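TssK (PDB 5Y0E) is a trimeric baseplate component of the bacterial type VI secretion system, which probably links the baseplate to the membrane complex. Local coordinates at residues L100-Y105 with L121-A126; W43-L48 with T164-T169; A185-M190 with D292-C297; L210-Q215 with Q319-E324; I89-T94 with L172-D177. All coordinates share one frame; numbering follows the deposited sequence.

Overall arrangement
Contacts 1, 2 and 5 belong to the N-terminal beta domain, and contact 4 joins the helical middle to the C-terminal sheet. Contact 3 lies between, nearer the chain's centre. Contacts 2 and 5 alternate along the chain, share strand 163-174 and have centres about 23 Å apart. Contact 1 uses neighbouring strand 96-103, nested inside the loops closed by both. All three close before contact 3 opens, and contacts 3 and 4 alternate. Contacts 2 and 3 touch, their centres about 10 Å apart, coupling the beta domain to the start of helix 294-309. The centres of contacts 1 and 4 are about 49 Å apart, across the chain's centre. The subunit is thus elongated and three-part.

Contact 1 (L100-Y105 with L121-A126); sequences LALPTY and LARYLA
Arg123 reaches over the end of strand 96-103 and meets Leu102, Pro103 and Tyr105. Its NH1 donates to Pro103 O at 3.2 Å. The bond is bent, with an N-H...O angle of 135°. The donor lies in the carbonyl plane, but the oxygen is tilted 28° from the guanidinium plane. A bend at chi3 (66°) turns NE back from the line of the chain. Leu102 CD2 lies over one face of the guanidinium, 3.5 Å from Arg123 NH1. Arg123 CD meets Tyr105 CB at 3.7 Å and lies at the edge of the tyrosine ring, near its plane. The Arg123 side chain crosses those of Leu102 and Tyr105 at about a right angle. The two strands involved, 96-103 and 124-131, belong to the same mixed sheet but are not adjacent in it. Strand 142-155 runs between them, and the contact bridges their ends beside it. Pro103 makes a second set of contacts. Its CB lies 3.6 Å from Leu121 O, and its CG lies 3.7 Å from Ala122 O. Pro103 CB also packs on Leu121 CB at 4.3 Å. The guanidinium has further partners in the same chain: NH1 forms a salt bridge with Asp71, and NH2 bonds to Thr73. Tyr105 OH is hydrogen-bonded to Asn25, and the Tyr105 side chain packs on Leu134 of the third subunit.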
# COMPACT_ATOMS: atom_id res chain seq x y z
N LEU A 100 4.13 23.70 -17.88
CA LEU A 100 5.01 24.57 -17.10
C LEU A 100 6.44 24.14 -17.40
O LEU A 100 6.77 22.97 -17.27
CB LEU A 100 4.72 24.44 -15.61
CG LEU A 100 5.54 25.31 -14.67
CD1 LEU A 100 5.47 26.75 -15.12
CD2 LEU A 100 5.05 25.18 -13.25
N ALA A 101 7.24 25.06 -17.90
CA ALA A 101 8.57 24.69 -18.30
C ALA A 101 9.70 25.52 -17.75
O ALA A 101 9.52 26.59 -17.27
CB ALA A 101 8.64 24.69 -19.81
N LEU A 102 10.89 24.97 -17.86
CA LEU A 102 12.08 25.61 -17.37
C LEU A 102 13.20 25.17 -18.24
O LEU A 102 13.24 24.04 -18.63
CB LEU A 102 12.37 25.18 -15.95
CG LEU A 102 13.61 25.81 -15.35
CD1 LEU A 102 13.29 27.23 -14.97
CD2 LEU A 102 14.11 25.02 -14.16
N PRO A 103 14.11 26.06 -18.55
CA PRO A 103 15.23 25.72 -19.39
C PRO A 103 16.19 24.84 -18.66
O PRO A 103 16.31 24.94 -17.48
CB PRO A 103 15.89 27.05 -19.64
CG PRO A 103 14.83 28.03 -19.42
CD PRO A 103 14.04 27.49 -18.30
N THR A 104 16.85 23.96 -19.38
CA THR A 104 17.82 23.08 -18.78
C THR A 104 19.13 23.82 -18.55
O THR A 104 19.50 24.71 -19.32
CB THR A 104 18.05 21.87 -19.67
OG1 THR A 104 18.72 22.31 -20.85
CG2 THR A 104 16.74 21.25 -20.08
N TYR A 105 19.83 23.45 -17.48
CA TYR A 105 21.14 24.03 -17.22
C TYR A 105 22.14 23.54 -18.26
O TYR A 105 22.30 22.34 -18.46
CB TYR A 105 21.65 23.67 -15.83
CG TYR A 105 23.00 24.28 -15.56
CD1 TYR A 105 24.17 23.66 -15.96
CD2 TYR A 105 23.11 25.51 -14.93
CE1 TYR A 105 25.39 24.23 -15.75
CE2 TYR A 105 24.33 26.08 -14.71
CZ TYR A 105 25.46 25.44 -15.12
OH TYR A 105 26.69 26.00 -14.91
N LEU A 121 17.55 31.14 -22.83
CA LEU A 121 17.57 29.97 -22.00
C LEU A 121 18.24 30.05 -20.66
O LEU A 121 18.83 29.10 -20.21
CB LEU A 121 18.17 28.84 -22.79
CG LEU A 121 17.45 28.80 -24.12
CD1 LEU A 121 18.23 27.93 -25.07
CD2 LEU A 121 16.07 28.23 -23.90
N ALA A 122 18.12 31.18 -20.00
CA ALA A 122 18.69 31.34 -18.70
C ALA A 122 17.72 30.81 -17.68
O ALA A 122 16.54 30.95 -17.83
CB ALA A 122 19.00 32.79 -18.44
N ARG A 123 18.22 30.22 -16.62
CA ARG A 123 17.36 29.69 -15.61
C ARG A 123 16.94 30.72 -14.61
O ARG A 123 15.92 30.59 -13.98
CB ARG A 123 18.04 28.53 -14.91
CG ARG A 123 18.02 27.25 -15.70
CD ARG A 123 19.01 26.23 -15.22
NE ARG A 123 18.67 25.76 -13.90
CZ ARG A 123 17.94 24.69 -13.65
NH1 ARG A 123 17.46 23.97 -14.62
NH2 ARG A 123 17.70 24.34 -12.41
N TYR A 124 17.70 31.78 -14.48
CA TYR A 124 17.36 32.77 -13.50
C TYR A 124 17.32 34.19 -14.00
O TYR A 124 17.98 34.55 -14.93
CB TYR A 124 18.35 32.70 -12.36
CG TYR A 124 18.26 31.44 -11.55
CD1 TYR A 124 17.43 31.37 -10.48
CD2 TYR A 124 19.02 30.35 -11.85
CE1 TYR A 124 17.33 30.23 -9.74
CE2 TYR A 124 18.93 29.20 -11.12
CZ TYR A 124 18.09 29.16 -10.06
OH TYR A 124 17.99 28.03 -9.31
N LEU A 125 16.49 34.99 -13.35
CA LEU A 125 16.38 36.39 -13.64
C LEU A 125 16.74 37.08 -12.35
O LEU A 125 16.11 36.87 -11.35
CB LEU A 125 14.98 36.76 -14.02
CG LEU A 125 14.85 38.25 -14.22
CD1 LEU A 125 15.54 38.65 -15.50
CD2 LEU A 125 13.39 38.64 -14.24
N ALA A 126 17.73 37.93 -12.40
CA ALA A 126 18.23 38.59 -11.20
C ALA A 126 17.35 39.78 -10.84
O ALA A 126 16.90 40.52 -11.71
CB ALA A 126 19.67 39.05 -11.39

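Contact 2 (W43-L48 with T164-T169)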
# COMPACT_ATOMS: atom_id res chain seq x y z
N TRP A 43 9.50 13.93 -10.14
CA TRP A 43 9.02 15.20 -10.66
C TRP A 43 7.51 15.25 -10.60
O TRP A 43 6.84 14.23 -10.61
CB TRP A 43 9.49 15.39 -12.09
CG TRP A 43 8.94 14.37 -13.01
CD1 TRP A 43 7.84 14.49 -13.80
CD2 TRP A 43 9.44 13.06 -13.20
NE1 TRP A 43 7.64 13.34 -14.49
CE2 TRP A 43 8.61 12.44 -14.15
CE3 TRP A 43 10.51 12.34 -12.68
CZ2 TRP A 43 8.82 11.14 -14.59
CZ3 TRP A 43 10.72 11.06 -13.10
CH2 TRP A 43 9.88 10.47 -14.05
N GLY A 44 6.98 16.45 -10.54
CA GLY A 44 5.55 16.66 -10.64
C GLY A 44 5.14 17.78 -9.73
O GLY A 44 5.97 18.47 -9.16
N PHE A 45 3.84 17.95 -9.57
CA PHE A 45 3.28 18.97 -8.71
C PHE A 45 2.90 18.39 -7.36
O PHE A 45 2.35 17.30 -7.28
CB PHE A 45 2.03 19.62 -9.32
CG PHE A 45 2.32 20.47 -10.47
CD1 PHE A 45 2.73 21.77 -10.29
CD2 PHE A 45 2.23 19.98 -11.75
CE1 PHE A 45 3.03 22.56 -11.35
CE2 PHE A 45 2.54 20.77 -12.82
CZ PHE A 45 2.94 22.06 -12.61
N LEU A 46 3.21 19.14 -6.32
CA LEU A 46 2.57 18.97 -5.03
C LEU A 46 1.29 19.76 -4.93
O LEU A 46 0.34 19.32 -4.31
CB LEU A 46 3.49 19.45 -3.91
CG LEU A 46 4.65 18.54 -3.62
CD1 LEU A 46 5.66 19.37 -2.93
CD2 LEU A 46 4.14 17.43 -2.74
N THR A 47 1.29 20.95 -5.50
CA THR A 47 0.16 21.85 -5.47
C THR A 47 0.08 22.55 -6.81
O THR A 47 1.09 22.76 -7.48
CB THR A 47 0.28 22.87 -4.33
OG1 THR A 47 1.53 23.56 -4.42
CG2 THR A 47 0.19 22.19 -3.01
N LEU A 48 -1.14 22.89 -7.20
CA LEU A 48 -1.38 23.51 -8.50
C LEU A 48 -2.70 24.24 -8.39
O LEU A 48 -3.73 23.62 -8.14
CB LEU A 48 -1.43 22.46 -9.60
CG LEU A 48 -1.51 22.94 -11.03
CD1 LEU A 48 -0.60 24.10 -11.20
CD2 LEU A 48 -1.08 21.86 -11.93
N THR A 164 12.82 21.29 -19.73
CA THR A 164 11.98 20.27 -19.15
C THR A 164 10.67 20.93 -18.78
O THR A 164 10.58 22.15 -18.65
CB THR A 164 12.59 19.59 -17.92
OG1 THR A 164 12.72 20.53 -16.86
CG2 THR A 164 13.92 18.98 -18.24
N ALA A 165 9.64 20.11 -18.62
CA ALA A 165 8.33 20.69 -18.41
C ALA A 165 7.43 19.70 -17.69
O ALA A 165 7.61 18.49 -17.80
CB ALA A 165 7.69 21.10 -19.73
N LEU A 166 6.45 20.24 -17.00
CA LEU A 166 5.39 19.47 -16.39
C LEU A 166 4.07 19.87 -17.02
O LEU A 166 3.81 21.06 -17.22
CB LEU A 166 5.33 19.70 -14.87
CG LEU A 166 6.56 19.49 -13.99
CD1 LEU A 166 6.28 19.98 -12.61
CD2 LEU A 166 6.94 18.06 -13.96
N GLY A 167 3.22 18.90 -17.32
CA GLY A 167 1.96 19.21 -17.95
C GLY A 167 0.98 19.82 -16.97
O GLY A 167 0.85 19.37 -15.83
N VAL A 168 0.26 20.84 -17.41
CA VAL A 168 -0.66 21.58 -16.56
C VAL A 168 -2.12 21.31 -16.93
O VAL A 168 -2.96 21.13 -16.04
CB VAL A 168 -0.36 23.09 -16.62
CG1 VAL A 168 -1.40 23.88 -15.83
CG2 VAL A 168 1.04 23.38 -16.12
N THR A 169 -2.44 21.28 -18.22
CA THR A 169 -3.83 21.24 -18.65
C THR A 169 -3.89 21.12 -20.16
O THR A 169 -2.88 21.21 -20.86
CB THR A 169 -4.59 22.47 -18.18
OG1 THR A 169 -5.99 22.22 -18.29
CG2 THR A 169 -4.22 23.66 -19.01
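Trp43 meets Leu166 through the edge of its indole. Its CD1 lies 3.7 Å from Leu166 CD2, which sits near the ring plane. Trp43 CB points toward strand 163-174, and CG sits between the backbone N and the carbonyl carbon (chi1 63°), with CD1 against the leucine. Gly44 touches the same leucine by its backbone, with its O 3.8 Å from Leu166 CD1. Its backbone angles are open mainly to glycine. Phe45 brings its ring down beside Leu166, and the two side chains pass in opposite senses. Leu166 CD1 makes a CH-pi contact over one face, 4.0 Å from the centroid of the Phe45 ring and 18° off the normal. It is offset toward the rim. Phe45 CE2 also meets Leu166 CB at 3.6 Å. The backbone oxygen Gly167 O lies at the ring edge, 3.7 Å from Phe45 CE2. Phe45 CZ touches Val168 CG2 at 4.2 Å. The chain changes direction at Leu46, where Leu46 and Thr47 form a classic beta bulge opposite Ser66. This turn brings Leu48 back over the phenylalanine. Leu48 CD2 lies over the centre of the other ring face, so the ring is held between two leucines. The same CD2 is 4.4 Å from Val168 CG1. Strand 44-50 at the edge of a three-stranded antiparallel sheet thus packs by apolar side chains on strand 163-174 of the six-stranded sheet. Leu100 of strand 96-103 and Ala65 of strand 62-68 also touch Phe45.

Contact 3 (A185-M190 with D292-C297); sequences AQIPPM and DNLALC
Ile187 packs on Leu294 and Ala295 at the start of helix 294-309. Its CG2 meets Leu294 CB at 3.9 Å, and the two side chains lie roughly perpendicular. The CD1 branch goes to the next residue and lies 4.0 Å from Ala295 CB. Leu294 CD1 reaches further along the loop, to Pro188 O and the CB of Met190. Ala295 CB is pressed against the backbone of the loop, 3.2 Å from Ala185 O. Pro189 lays CB and CG against Asp292, with CB 3.6 Å from Asp292 OD1.

The loop follows strand 180-182 and leads into helix 197-222, so the contact joins the end of the beta domain to the helical part. Asn293 is the N-cap of helix 294-309. Its OD1 accepts from Leu296 N at 3.2 Å, with the donor 46° above the amide carbonyl plane. A water bridges the loop and the helix start. It accepts from Ile187 N at 2.8 Å and from Ala295 N at 2.9 Å, tying a loop amide to a first-turn helix amide. Asp292 OD1 also accepts from Trp43 NE1.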
# COMPACT_ATOMS: atom_id res chain seq x y z
N ALA A 185 -10.49 16.30 -17.42
CA ALA A 185 -10.15 14.93 -17.08
C ALA A 185 -8.65 14.70 -17.02
O ALA A 185 -8.23 13.70 -16.44
CB ALA A 185 -10.76 13.96 -18.09
N GLN A 186 -7.86 15.58 -17.60
CA GLN A 186 -6.42 15.38 -17.62
C GLN A 186 -5.83 15.68 -16.25
O GLN A 186 -6.26 16.61 -15.56
CB GLN A 186 -5.76 16.23 -18.69
CG GLN A 186 -6.18 15.83 -20.09
CD GLN A 186 -6.38 14.33 -20.26
OE1 GLN A 186 -5.42 13.59 -20.47
NE2 GLN A 186 -7.63 13.88 -20.18
N ILE A 187 -4.89 14.84 -15.84
CA ILE A 187 -4.28 14.91 -14.53
C ILE A 187 -2.81 15.25 -14.71
O ILE A 187 -2.09 14.51 -15.38
CB ILE A 187 -4.44 13.60 -13.74
CG1 ILE A 187 -5.91 13.31 -13.51
CG2 ILE A 187 -3.69 13.69 -12.44
CD1 ILE A 187 -6.19 11.89 -13.19
N PRO A 188 -2.32 16.32 -14.13
CA PRO A 188 -0.89 16.64 -14.21
C PRO A 188 -0.06 15.58 -13.51
O PRO A 188 -0.57 14.84 -12.66
CB PRO A 188 -0.79 17.99 -13.49
CG PRO A 188 -2.17 18.50 -13.42
CD PRO A 188 -3.08 17.33 -13.38
N PRO A 189 1.22 15.46 -13.85
CA PRO A 189 2.11 14.64 -13.03
C PRO A 189 2.12 15.18 -11.61
O PRO A 189 2.42 16.34 -11.38
CB PRO A 189 3.46 14.80 -13.72
CG PRO A 189 3.35 16.07 -14.47
CD PRO A 189 1.94 16.13 -14.93
N MET A 190 1.73 14.34 -10.67
CA MET A 190 1.42 14.76 -9.32
C MET A 190 2.34 14.06 -8.34
O MET A 190 2.60 12.86 -8.47
CB MET A 190 -0.02 14.44 -8.95
CG MET A 190 -1.05 15.28 -9.66
SD MET A 190 -0.74 17.02 -9.52
CE MET A 190 -1.20 17.27 -7.84
N ASP A 292 3.31 10.54 -16.33
CA ASP A 292 2.93 11.70 -17.10
C ASP A 292 1.64 11.49 -17.90
O ASP A 292 1.36 12.27 -18.80
CB ASP A 292 4.07 12.12 -18.03
CG ASP A 292 5.29 12.60 -17.25
OD1 ASP A 292 5.23 13.69 -16.67
OD2 ASP A 292 6.31 11.89 -17.23
N ASN A 293 0.85 10.48 -17.56
CA ASN A 293 -0.49 10.36 -18.11
C ASN A 293 -1.39 9.60 -17.14
O ASN A 293 -1.85 8.49 -17.43
CB ASN A 293 -0.45 9.66 -19.47
CG ASN A 293 -1.75 9.82 -20.25
OD1 ASN A 293 -2.80 10.14 -19.70
ND2 ASN A 293 -1.65 9.61 -21.53
N LEU A 294 -1.66 10.22 -16.00
CA LEU A 294 -2.34 9.50 -14.93
C LEU A 294 -3.79 9.26 -15.24
O LEU A 294 -4.33 8.22 -14.85
CB LEU A 294 -2.18 10.26 -13.62
CG LEU A 294 -0.75 10.24 -13.05
CD1 LEU A 294 -0.60 11.16 -11.86
CD2 LEU A 294 -0.30 8.86 -12.69
N ALA A 295 -4.44 10.18 -15.96
CA ALA A 295 -5.83 9.98 -16.36
C ALA A 295 -6.00 8.72 -17.20
O ALA A 295 -6.93 7.94 -17.00
CB ALA A 295 -6.34 11.19 -17.12
N LEU A 296 -5.09 8.49 -18.14
CA LEU A 296 -5.17 7.29 -18.95
C LEU A 296 -5.03 6.04 -18.10
O LEU A 296 -5.92 5.18 -18.10
CB LEU A 296 -4.10 7.31 -20.03
CG LEU A 296 -4.13 6.02 -20.83
CD1 LEU A 296 -5.32 6.02 -21.76
CD2 LEU A 296 -2.85 5.80 -21.58
N CYS A 297 -3.90 5.91 -17.39
CA CYS A 297 -3.61 4.65 -16.72
C CYS A 297 -4.52 4.43 -15.53
O CYS A 297 -4.97 3.32 -15.30
CB CYS A 297 -2.13 4.56 -16.32
SG CYS A 297 -1.46 5.70 -15.10
O HOH W 1 -3.47 12.74 -16.96

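Contact 4 (L210-Q215 with Q319-E324); sequences LQQRSQ and QLTLVE
Gln212 and Gln319 lie flat against each other. Their amide planes are only 6° apart and stacked, and the two side chains run antiparallel, side by side. Gln212 CG sits 3.5 Å from Gln319 CD. Gln319 OE1 reaches back to Gln212 CB, at 3.6 Å. The Gln212 amide nitrogen faces the strand backbone. NE2 donates a weak hydrogen bond to Gln319 O at 3.3 Å, with an N-H...O angle of 131°. Thr321 OG1 is also near, 3.1 Å from Gln212 NE2. The Thr321 methyl carbon CG2 lies 4.0 Å from Gln211 OE1.

Both glutamine chains are extended beyond CG, and their amides stack. Gln319 CB points toward the helix, and CG is anti to the backbone N (chi1 -175°), where it meets the Gln212 amide. On the helix side, the backbone bonds Ser214 N to Leu210 O and Gln215 N to Gln211 O hold the turn that carries Gln211 and Gln212. On the strand side, Gln319 rests on Trp440, and Leu320 is bonded through its backbone to Phe439 of strand 436-443. Leu210, Arg213 and Ser214 of the same turns pack on helix 229-253. This is a small, largely polar surface contact between the helical bundle and the eight-stranded antiparallel sheet of the C-terminal domain.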
# COMPACT_ATOMS: atom_id res chain seq x y z
N LEU A 210 -16.56 0.27 -2.11
CA LEU A 210 -16.18 -0.79 -1.21
C LEU A 210 -17.05 -0.80 0.04
O LEU A 210 -17.37 -1.86 0.56
CB LEU A 210 -14.71 -0.69 -0.85
CG LEU A 210 -13.78 -0.84 -2.03
CD1 LEU A 210 -12.36 -0.53 -1.61
CD2 LEU A 210 -13.87 -2.22 -2.62
N GLN A 211 -17.50 0.37 0.50
CA GLN A 211 -18.39 0.33 1.64
C GLN A 211 -19.74 -0.25 1.25
O GLN A 211 -20.35 -0.98 2.03
CB GLN A 211 -18.54 1.72 2.24
CG GLN A 211 -17.29 2.19 2.96
CD GLN A 211 -17.21 3.69 3.06
OE1 GLN A 211 -17.90 4.40 2.34
NE2 GLN A 211 -16.36 4.18 3.94
N GLN A 212 -20.19 0.04 0.04
CA GLN A 212 -21.48 -0.47 -0.39
C GLN A 212 -21.44 -1.99 -0.54
O GLN A 212 -22.27 -2.70 0.03
CB GLN A 212 -21.91 0.22 -1.67
CG GLN A 212 -22.32 1.66 -1.45
CD GLN A 212 -22.13 2.56 -2.66
OE1 GLN A 212 -21.73 2.12 -3.72
NE2 GLN A 212 -22.42 3.83 -2.50
N ARG A 213 -20.44 -2.51 -1.24
CA ARG A 213 -20.45 -3.94 -1.50
C ARG A 213 -20.17 -4.72 -0.23
O ARG A 213 -20.70 -5.81 -0.03
CB ARG A 213 -19.43 -4.29 -2.58
CG ARG A 213 -19.78 -3.70 -3.94
CD ARG A 213 -21.21 -3.89 -4.27
NE ARG A 213 -21.62 -5.28 -4.23
CZ ARG A 213 -22.82 -5.68 -3.84
NH1 ARG A 213 -23.73 -4.80 -3.45
NH2 ARG A 213 -23.10 -6.98 -3.80
N SER A 214 -19.34 -4.16 0.64
CA SER A 214 -19.06 -4.77 1.92
C SER A 214 -20.32 -4.91 2.77
O SER A 214 -20.57 -5.95 3.38
CB SER A 214 -18.04 -3.91 2.65
OG SER A 214 -17.34 -4.69 3.56
N GLN A 215 -21.09 -3.84 2.86
CA GLN A 215 -22.31 -3.87 3.65
C GLN A 215 -23.25 -4.94 3.12
O GLN A 215 -23.81 -5.73 3.88
CB GLN A 215 -22.96 -2.49 3.61
CG GLN A 215 -24.20 -2.29 4.44
CD GLN A 215 -25.16 -1.27 3.82
OE1 GLN A 215 -25.01 -0.88 2.65
NE2 GLN A 215 -26.16 -0.85 4.60
N GLN A 319 -25.42 3.98 -6.65
CA GLN A 319 -25.78 3.99 -5.26
C GLN A 319 -25.17 5.16 -4.55
O GLN A 319 -24.07 5.54 -4.83
CB GLN A 319 -25.33 2.69 -4.61
CG GLN A 319 -25.75 2.53 -3.18
CD GLN A 319 -25.52 1.14 -2.69
OE1 GLN A 319 -25.01 0.31 -3.40
NE2 GLN A 319 -25.88 0.88 -1.48
N LEU A 320 -25.88 5.74 -3.61
CA LEU A 320 -25.34 6.86 -2.90
C LEU A 320 -25.08 6.43 -1.50
O LEU A 320 -25.90 5.82 -0.89
CB LEU A 320 -26.33 7.99 -2.90
CG LEU A 320 -26.23 9.04 -3.98
CD1 LEU A 320 -26.11 8.45 -5.36
CD2 LEU A 320 -27.44 9.93 -3.91
N THR A 321 -23.93 6.77 -0.96
CA THR A 321 -23.59 6.39 0.38
C THR A 321 -24.23 7.28 1.41
O THR A 321 -24.11 8.47 1.36
CB THR A 321 -22.09 6.49 0.59
OG1 THR A 321 -21.42 6.02 -0.57
CG2 THR A 321 -21.67 5.66 1.76
N LEU A 322 -24.93 6.68 2.35
CA LEU A 322 -25.55 7.44 3.39
C LEU A 322 -24.53 7.58 4.48
O LEU A 322 -24.22 6.64 5.18
CB LEU A 322 -26.76 6.71 3.92
CG LEU A 322 -27.99 6.73 3.05
CD1 LEU A 322 -28.97 5.75 3.64
CD2 LEU A 322 -28.60 8.10 2.99
N VAL A 323 -23.98 8.76 4.60
CA VAL A 323 -22.96 9.05 5.60
C VAL A 323 -23.64 9.61 6.83
O VAL A 323 -24.31 10.65 6.77
CB VAL A 323 -21.90 10.01 5.05
CG1 VAL A 323 -20.83 10.23 6.08
CG2 VAL A 323 -21.29 9.45 3.78
N GLU A 324 -23.50 8.91 7.95
CA GLU A 324 -24.12 9.35 9.19
C GLU A 324 -23.33 10.52 9.77
O GLU A 324 -22.11 10.46 9.88
CB GLU A 324 -24.15 8.20 10.19
CG GLU A 324 -24.98 8.48 11.42
CD GLU A 324 -25.19 7.24 12.27
OE1 GLU A 324 -25.92 7.32 13.29
OE2 GLU A 324 -24.63 6.18 11.93

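Contact 5 (I89-T94 with L172-D177)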
# COMPACT_ATOMS: atom_id res chain seq x y z
N ILE A 89 -3.85 32.12 -25.38
CA ILE A 89 -4.12 31.05 -26.31
C ILE A 89 -4.69 31.69 -27.55
O ILE A 89 -5.61 32.47 -27.49
CB ILE A 89 -5.09 30.04 -25.72
CG1 ILE A 89 -4.45 29.32 -24.56
CG2 ILE A 89 -5.45 29.00 -26.74
CD1 ILE A 89 -3.20 28.57 -24.96
N ALA A 90 -4.10 31.37 -28.68
CA ALA A 90 -4.53 31.94 -29.92
C ALA A 90 -5.89 31.43 -30.30
O ALA A 90 -6.37 30.46 -29.77
CB ALA A 90 -3.54 31.63 -31.01
N ASP A 91 -6.49 32.05 -31.30
CA ASP A 91 -7.83 31.68 -31.73
C ASP A 91 -7.98 30.25 -32.25
O ASP A 91 -9.05 29.66 -32.13
CB ASP A 91 -8.33 32.68 -32.77
CG ASP A 91 -8.61 34.04 -32.18
OD1 ASP A 91 -9.25 34.12 -31.13
OD2 ASP A 91 -8.19 35.05 -32.77
N ASN A 92 -6.92 29.69 -32.82
CA ASN A 92 -6.99 28.43 -33.51
C ASN A 92 -6.55 27.23 -32.70
O ASN A 92 -6.89 26.12 -33.04
CB ASN A 92 -6.15 28.51 -34.80
CG ASN A 92 -6.77 29.41 -35.87
OD1 ASN A 92 -7.98 29.64 -35.86
ND2 ASN A 92 -5.95 29.88 -36.79
N LYS A 93 -5.81 27.44 -31.63
CA LYS A 93 -5.33 26.30 -30.88
C LYS A 93 -6.51 25.63 -30.27
O LYS A 93 -7.39 26.29 -29.74
CB LYS A 93 -4.31 26.70 -29.81
CG LYS A 93 -3.06 27.35 -30.38
CD LYS A 93 -2.29 26.39 -31.26
CE LYS A 93 -1.01 27.00 -31.77
NZ LYS A 93 -0.27 26.05 -32.65
N THR A 94 -6.58 24.33 -30.41
CA THR A 94 -7.67 23.57 -29.85
C THR A 94 -7.11 22.20 -29.63
O THR A 94 -6.37 21.70 -30.44
CB THR A 94 -8.89 23.57 -30.80
OG1 THR A 94 -9.59 24.81 -30.67
CG2 THR A 94 -9.85 22.49 -30.45
N LEU A 172 -9.40 22.56 -24.82
CA LEU A 172 -10.24 21.87 -25.78
C LEU A 172 -10.86 22.83 -26.78
O LEU A 172 -10.90 22.53 -27.98
CB LEU A 172 -11.35 21.11 -25.07
CG LEU A 172 -10.94 19.89 -24.27
CD1 LEU A 172 -12.15 19.32 -23.58
CD2 LEU A 172 -10.27 18.87 -25.17
N GLU A 173 -11.33 23.97 -26.31
CA GLU A 173 -12.11 24.88 -27.13
C GLU A 173 -11.92 26.29 -26.60
O GLU A 173 -11.86 26.51 -25.39
CB GLU A 173 -13.58 24.48 -27.12
CG GLU A 173 -14.56 25.60 -27.37
CD GLU A 173 -16.00 25.13 -27.39
OE1 GLU A 173 -16.34 24.25 -28.22
OE2 GLU A 173 -16.80 25.62 -26.58
N LYS A 174 -11.78 27.25 -27.52
CA LYS A 174 -11.79 28.66 -27.18
C LYS A 174 -13.12 29.22 -27.65
O LYS A 174 -13.33 29.39 -28.85
CB LYS A 174 -10.62 29.39 -27.83
CG LYS A 174 -10.50 30.84 -27.40
CD LYS A 174 -9.40 31.52 -28.19
CE LYS A 174 -9.28 32.98 -27.83
NZ LYS A 174 -8.18 33.62 -28.60
N ARG A 175 -14.01 29.48 -26.71
CA ARG A 175 -15.36 29.88 -27.03
C ARG A 175 -15.38 31.20 -27.78
O ARG A 175 -14.36 31.87 -27.95
CB ARG A 175 -16.20 29.98 -25.77
CG ARG A 175 -16.30 28.69 -25.02
CD ARG A 175 -17.39 28.75 -23.98
NE ARG A 175 -17.56 27.45 -23.33
CZ ARG A 175 -17.02 27.13 -22.16
NH1 ARG A 175 -16.28 28.02 -21.52
NH2 ARG A 175 -17.23 25.93 -21.63
N GLY A 176 -16.57 31.56 -28.25
CA GLY A 176 -16.71 32.79 -29.00
C GLY A 176 -16.30 34.01 -28.19
O GLY A 176 -15.69 34.94 -28.73
N ASP A 177 -16.63 34.02 -26.91
CA ASP A 177 -16.28 35.12 -26.03
C ASP A 177 -14.85 35.07 -25.54
O ASP A 177 -14.57 35.65 -24.48
CB ASP A 177 -17.23 35.16 -24.83
CG ASP A 177 -17.30 33.83 -24.10
OD1 ASP A 177 -16.30 33.08 -24.12
OD2 ASP A 177 -18.35 33.52 -23.51
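Lys174 NZ is gripped by two oxygens of the 89-94 loop. It donates to the backbone Ile89 O at 3.0 Å and to the carboxylate Asp91 OD1 at 2.8 Å. The second bond is also a salt bridge. The two acceptors are met differently. NZ approaches Ile89 O at a C=O...N angle of 151° and is slightly tilted from the carbonyl plane. It meets Asp91 OD1 from 54° above the carboxylate plane. One ammonium group thus serves a neutral carbonyl and an acidic group. The carboxylate would partly balance the lysine's charge.

The lysine chain is fully extended. Its CG is anti to the backbone N (chi1 -174°), and the methylenes run past the loop, with CD 3.6 Å from Ala90 O. Lys174 stands at the end of strand 163-174, and the loop it holds joins strand 87-88 to strand 96-103. The side chain therefore ties a connecting loop to the neighbouring strand of the same mixed sheet. A classic beta bulge precedes it, where Leu172 and Glu173 both face Arg181 of strand 180-182.

Within the loop, Thr94 OG1 donates to Lys93 O at 2.8 Å, from above that carbonyl plane. Glu173 OE2 and Arg175 NE form a long ion pair of 3.8 Å, in which no N-H points at the oxygen. Arg175 NH1 has a weak bond to Ser179, and Glu173 OE1 a long, weak ion pair with Arg181.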